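B12-binding domain-containing protein (Kitasatospora setae, PDB 6WTE) is TsrM, a cobalamin-dependent radical SAM methylase that binds a [4Fe-4S] cluster and probably transfers methyl groups by a non-radical route. Local coordinates at residues 229-243 with 343-355. Residues are numbered along the deposited sequence; the frame is centred on the assembly and turned at random.
Sequences YRCSHCVEPDAKGTR and SGWKVTEKGGTYY. With SF4 (iron/sulfur cluster), chain C; EDO (1,2-ethanediol), chain M; EDO (1,2-ethanediol), chain L.
The [4Fe-4S] site of the radical SAM core is flanked here by the loop 343-355, which packs against the cysteine loop at Tyr229, Cys231 and His233. Cys231 SG binds FE1 and Cys234 SG binds FE4, each at 2.3 Å; Cys227 is the third cysteine ligand, and Glu273 completes the site. Two backbone bonds join the loops: Arg230 N to Val347 O, and Ser232 N to Trp345 O at 2.8 Å. Beside the cluster, Tyr229 CE2 sits over the centre of the Tyr354 ring, 3.4 Å from Tyr354 CD2, with the planes at 44°. Tyr354 OH hydrogen-bonds Gln310 OE1. Thr348 CG2 makes a CH-pi contact over a face of Tyr229. The edge of Trp345 points at the face of His233. Arg243 grips Glu349 end-on, NH2 to the syn lone pair of OE1 and NH1 to OE2, both 2.8 Å. Arg230 NH2 reaches Glu349 OE2 at 2.8 Å, from the face opposite to Arg243 NH1. With an alanine in place of Glu349, Arg230 and Arg243 would probably lose the carboxylate they share. The CxxxCxxC loop, with its cysteines on three irons, is the signature of the radical SAM superfamily.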
# COMPACT_ATOMS: atom_id res chain seq x y z
N TYR A 229 -8.33 -12.99 3.71
CA TYR A 229 -7.87 -13.98 2.73
C TYR A 229 -6.36 -14.19 2.90
O TYR A 229 -5.75 -13.72 3.86
CB TYR A 229 -8.27 -13.55 1.32
CG TYR A 229 -9.76 -13.71 1.05
CD1 TYR A 229 -10.58 -14.39 1.94
CD2 TYR A 229 -10.34 -13.21 -0.11
CE1 TYR A 229 -11.93 -14.55 1.70
CE2 TYR A 229 -11.69 -13.36 -0.36
CZ TYR A 229 -12.48 -14.03 0.55
OH TYR A 229 -13.83 -14.18 0.31
N ARG A 230 -5.74 -14.92 1.98
CA ARG A 230 -4.33 -15.27 2.14
C ARG A 230 -3.68 -15.44 0.78
O ARG A 230 -3.02 -16.45 0.49
CB ARG A 230 -4.19 -16.53 3.00
CG ARG A 230 -2.78 -16.77 3.56
CD ARG A 230 -2.36 -15.67 4.53
NE ARG A 230 -3.17 -15.64 5.75
CZ ARG A 230 -2.87 -16.31 6.86
NH1 ARG A 230 -1.79 -17.07 6.91
NH2 ARG A 230 -3.66 -16.22 7.92
N CYS A 231 -3.86 -14.45 -0.09
CA CYS A 231 -3.33 -14.54 -1.44
C CYS A 231 -1.81 -14.65 -1.41
O CYS A 231 -1.13 -13.97 -0.64
CB CYS A 231 -3.77 -13.33 -2.27
SG CYS A 231 -5.57 -13.25 -2.48
N SER A 232 -1.27 -15.52 -2.26
CA SER A 232 0.12 -15.93 -2.09
C SER A 232 1.10 -14.79 -2.34
O SER A 232 2.22 -14.83 -1.82
CB SER A 232 0.45 -17.12 -3.01
OG SER A 232 0.48 -16.72 -4.36
N HIS A 233 0.70 -13.76 -3.08
CA HIS A 233 1.58 -12.66 -3.44
C HIS A 233 1.49 -11.48 -2.48
O HIS A 233 2.24 -10.52 -2.65
CB HIS A 233 1.23 -12.16 -4.84
CG HIS A 233 -0.08 -11.44 -4.92
ND1 HIS A 233 -1.27 -12.02 -4.53
CD2 HIS A 233 -0.39 -10.18 -5.31
CE1 HIS A 233 -2.26 -11.15 -4.70
NE2 HIS A 233 -1.75 -10.03 -5.17
N CYS A 234 0.60 -11.52 -1.50
CA CYS A 234 0.11 -10.31 -0.86
C CYS A 234 0.64 -10.16 0.56
O CYS A 234 0.52 -11.08 1.37
CB CYS A 234 -1.42 -10.29 -0.84
SG CYS A 234 -2.03 -8.71 -0.32
N VAL A 235 1.16 -8.96 0.86
CA VAL A 235 1.69 -8.65 2.19
C VAL A 235 0.63 -8.22 3.19
O VAL A 235 0.93 -8.11 4.38
CB VAL A 235 2.72 -7.51 2.13
CG1 VAL A 235 3.90 -7.89 1.25
CG2 VAL A 235 2.05 -6.22 1.62
N GLU A 236 -0.60 -7.96 2.74
CA GLU A 236 -1.53 -7.22 3.59
C GLU A 236 -2.15 -8.03 4.73
O GLU A 236 -2.35 -7.48 5.81
CB GLU A 236 -2.63 -6.57 2.74
CG GLU A 236 -2.03 -5.64 1.68
CD GLU A 236 -3.02 -4.67 1.08
OE1 GLU A 236 -4.05 -4.35 1.72
OE2 GLU A 236 -2.74 -4.22 -0.06
N PRO A 237 -2.49 -9.32 4.55
CA PRO A 237 -2.96 -10.07 5.72
C PRO A 237 -1.97 -10.00 6.87
O PRO A 237 -2.37 -9.79 8.02
CB PRO A 237 -3.14 -11.49 5.18
CG PRO A 237 -3.51 -11.27 3.74
CD PRO A 237 -2.68 -10.09 3.30
N ASP A 238 -0.68 -10.14 6.59
CA ASP A 238 0.29 -10.06 7.68
C ASP A 238 0.51 -8.62 8.13
O ASP A 238 0.52 -8.33 9.33
CB ASP A 238 1.62 -10.66 7.26
CG ASP A 238 2.70 -10.36 8.27
OD1 ASP A 238 2.61 -10.90 9.38
OD2 ASP A 238 3.60 -9.55 7.96
N ALA A 239 0.73 -7.71 7.18
CA ALA A 239 1.18 -6.37 7.53
C ALA A 239 0.05 -5.49 8.05
O ALA A 239 0.31 -4.56 8.82
CB ALA A 239 1.84 -5.71 6.32
N LYS A 240 -1.19 -5.75 7.66
CA LYS A 240 -2.34 -5.04 8.20
C LYS A 240 -3.05 -5.82 9.29
O LYS A 240 -3.45 -5.24 10.31
CB LYS A 240 -3.35 -4.71 7.09
CG LYS A 240 -2.75 -4.04 5.87
CD LYS A 240 -2.25 -2.63 6.18
CE LYS A 240 -3.38 -1.67 6.50
NZ LYS A 240 -2.95 -0.24 6.34
N GLY A 241 -3.24 -7.12 9.11
CA GLY A 241 -3.98 -7.92 10.06
C GLY A 241 -4.87 -8.88 9.29
O GLY A 241 -5.35 -8.57 8.20
N THR A 242 -5.08 -10.06 9.87
CA THR A 242 -5.78 -11.16 9.21
C THR A 242 -7.28 -11.18 9.47
O THR A 242 -7.96 -12.09 8.98
CB THR A 242 -5.20 -12.50 9.65
OG1 THR A 242 -5.38 -12.64 11.07
CG2 THR A 242 -3.71 -12.58 9.34
N ARG A 243 -7.81 -10.24 10.25
CA ARG A 243 -9.24 -10.15 10.51
C ARG A 243 -9.67 -8.70 10.39
O ARG A 243 -8.86 -7.78 10.51
CB ARG A 243 -9.60 -10.71 11.89
CG ARG A 243 -9.33 -12.21 12.04
CD ARG A 243 -10.21 -13.04 11.11
NE ARG A 243 -9.94 -14.47 11.27
CZ ARG A 243 -9.16 -15.18 10.47
NH1 ARG A 243 -8.57 -14.61 9.42
NH2 ARG A 243 -8.96 -16.48 10.70
N SER A 343 -5.18 -21.02 -8.87
CA SER A 343 -5.13 -22.01 -7.81
C SER A 343 -3.87 -21.83 -6.98
O SER A 343 -2.77 -21.68 -7.52
CB SER A 343 -5.18 -23.42 -8.40
OG SER A 343 -5.04 -24.40 -7.38
N GLY A 344 -4.03 -21.84 -5.65
CA GLY A 344 -2.93 -21.60 -4.74
C GLY A 344 -2.43 -20.18 -4.68
O GLY A 344 -1.56 -19.88 -3.86
N TRP A 345 -2.96 -19.29 -5.53
CA TRP A 345 -2.52 -17.90 -5.58
C TRP A 345 -3.59 -16.98 -4.99
O TRP A 345 -3.39 -16.41 -3.92
CB TRP A 345 -2.17 -17.51 -7.02
CG TRP A 345 -1.98 -16.04 -7.30
CD1 TRP A 345 -1.79 -15.03 -6.39
CD2 TRP A 345 -1.96 -15.42 -8.59
NE1 TRP A 345 -1.66 -13.83 -7.04
CE2 TRP A 345 -1.76 -14.04 -8.39
CE3 TRP A 345 -2.09 -15.90 -9.90
CZ2 TRP A 345 -1.69 -13.13 -9.45
CZ3 TRP A 345 -2.02 -14.99 -10.95
CH2 TRP A 345 -1.82 -13.63 -10.72
N LYS A 346 -4.73 -16.82 -5.66
CA LYS A 346 -5.80 -15.95 -5.15
C LYS A 346 -6.73 -16.82 -4.33
O LYS A 346 -7.72 -17.36 -4.83
CB LYS A 346 -6.52 -15.24 -6.30
CG LYS A 346 -5.63 -14.29 -7.10
CD LYS A 346 -5.14 -13.13 -6.25
CE LYS A 346 -6.30 -12.23 -5.82
NZ LYS A 346 -6.90 -11.45 -6.95
N VAL A 347 -6.39 -17.00 -3.05
CA VAL A 347 -7.08 -17.99 -2.22
C VAL A 347 -7.47 -17.39 -0.87
O VAL A 347 -6.88 -16.42 -0.39
CB VAL A 347 -6.20 -19.22 -1.98
CG1 VAL A 347 -5.80 -19.86 -3.30
CG2 VAL A 347 -4.98 -18.77 -1.20
N THR A 348 -8.45 -18.04 -0.25
CA THR A 348 -8.80 -17.79 1.14
C THR A 348 -7.78 -18.44 2.07
O THR A 348 -6.82 -19.08 1.63
CB THR A 348 -10.18 -18.36 1.46
OG1 THR A 348 -10.10 -19.79 1.52
CG2 THR A 348 -11.20 -17.96 0.40
N GLU A 349 -8.01 -18.28 3.38
CA GLU A 349 -7.17 -18.95 4.37
C GLU A 349 -7.29 -20.46 4.31
O GLU A 349 -6.37 -21.17 4.73
CB GLU A 349 -7.53 -18.47 5.78
CG GLU A 349 -6.71 -17.30 6.27
CD GLU A 349 -7.05 -16.93 7.69
OE1 GLU A 349 -7.96 -17.58 8.27
OE2 GLU A 349 -6.41 -16.01 8.24
N LYS A 350 -8.42 -20.97 3.82
CA LYS A 350 -8.60 -22.40 3.65
C LYS A 350 -7.90 -22.93 2.40
O LYS A 350 -7.80 -24.15 2.24
CB LYS A 350 -10.09 -22.74 3.58
CG LYS A 350 -10.97 -21.98 4.56
CD LYS A 350 -10.65 -22.32 6.01
CE LYS A 350 -11.17 -23.70 6.39
NZ LYS A 350 -10.96 -24.01 7.83
N GLY A 351 -7.42 -22.05 1.52
CA GLY A 351 -6.68 -22.44 0.34
C GLY A 351 -7.49 -22.54 -0.93
O GLY A 351 -6.93 -22.88 -1.98
N GLY A 352 -8.79 -22.26 -0.88
CA GLY A 352 -9.62 -22.34 -2.07
C GLY A 352 -9.73 -21.01 -2.78
O GLY A 352 -9.60 -19.95 -2.17
N THR A 353 -9.95 -21.07 -4.09
CA THR A 353 -10.26 -19.85 -4.82
C THR A 353 -11.66 -19.37 -4.45
O THR A 353 -12.48 -20.12 -3.91
CB THR A 353 -10.16 -20.06 -6.33
OG1 THR A 353 -10.93 -21.21 -6.71
CG2 THR A 353 -8.70 -20.24 -6.75
N TYR A 354 -11.92 -18.09 -4.73
CA TYR A 354 -13.17 -17.47 -4.30
C TYR A 354 -13.82 -16.66 -5.41
O TYR A 354 -14.77 -15.92 -5.13
CB TYR A 354 -12.93 -16.59 -3.06
CG TYR A 354 -11.85 -15.54 -3.24
CD1 TYR A 354 -10.52 -15.83 -2.98
CD2 TYR A 354 -12.17 -14.25 -3.65
CE1 TYR A 354 -9.53 -14.87 -3.15
CE2 TYR A 354 -11.19 -13.28 -3.81
CZ TYR A 354 -9.87 -13.60 -3.56
OH TYR A 354 -8.90 -12.65 -3.74
N TYR A 355 -13.36 -16.79 -6.65
CA TYR A 355 -14.07 -16.18 -7.77
C TYR A 355 -13.75 -16.92 -9.06
O TYR A 355 -12.85 -17.76 -9.12
CB TYR A 355 -13.77 -14.68 -7.91
CG TYR A 355 -12.32 -14.32 -8.15
CD1 TYR A 355 -11.77 -14.36 -9.43
CD2 TYR A 355 -11.51 -13.88 -7.11
CE1 TYR A 355 -10.44 -14.01 -9.65
CE2 TYR A 355 -10.19 -13.52 -7.32
CZ TYR A 355 -9.66 -13.59 -8.59
OH TYR A 355 -8.35 -13.22 -8.79
FE1 SF4 C . -5.87 -11.17 -1.59
FE2 SF4 C . -6.54 -9.75 0.66
FE3 SF4 C . -6.60 -8.51 -1.75
FE4 SF4 C . -4.22 -9.20 -0.66
S1 SF4 C . -5.70 -7.68 0.17
S2 SF4 C . -4.86 -9.51 -2.82
S3 SF4 C . -4.76 -11.14 0.41
S4 SF4 C . -7.90 -10.28 -1.11
C1 EDO M . -14.65 -20.68 -7.67
O1 EDO M . -13.27 -20.30 -7.55
C2 EDO M . -15.54 -19.56 -7.14
O2 EDO M . -15.64 -19.65 -5.71
C1 EDO L . 1.39 -19.06 6.62
O1 EDO L . 2.17 -20.24 6.40
C2 EDO L . 1.18 -18.34 5.30
O2 EDO L . -0.23 -18.23 5.06
O HOH W 1 -5.71 -13.81 6.44
O HOH W 2 1.15 -19.09 -5.53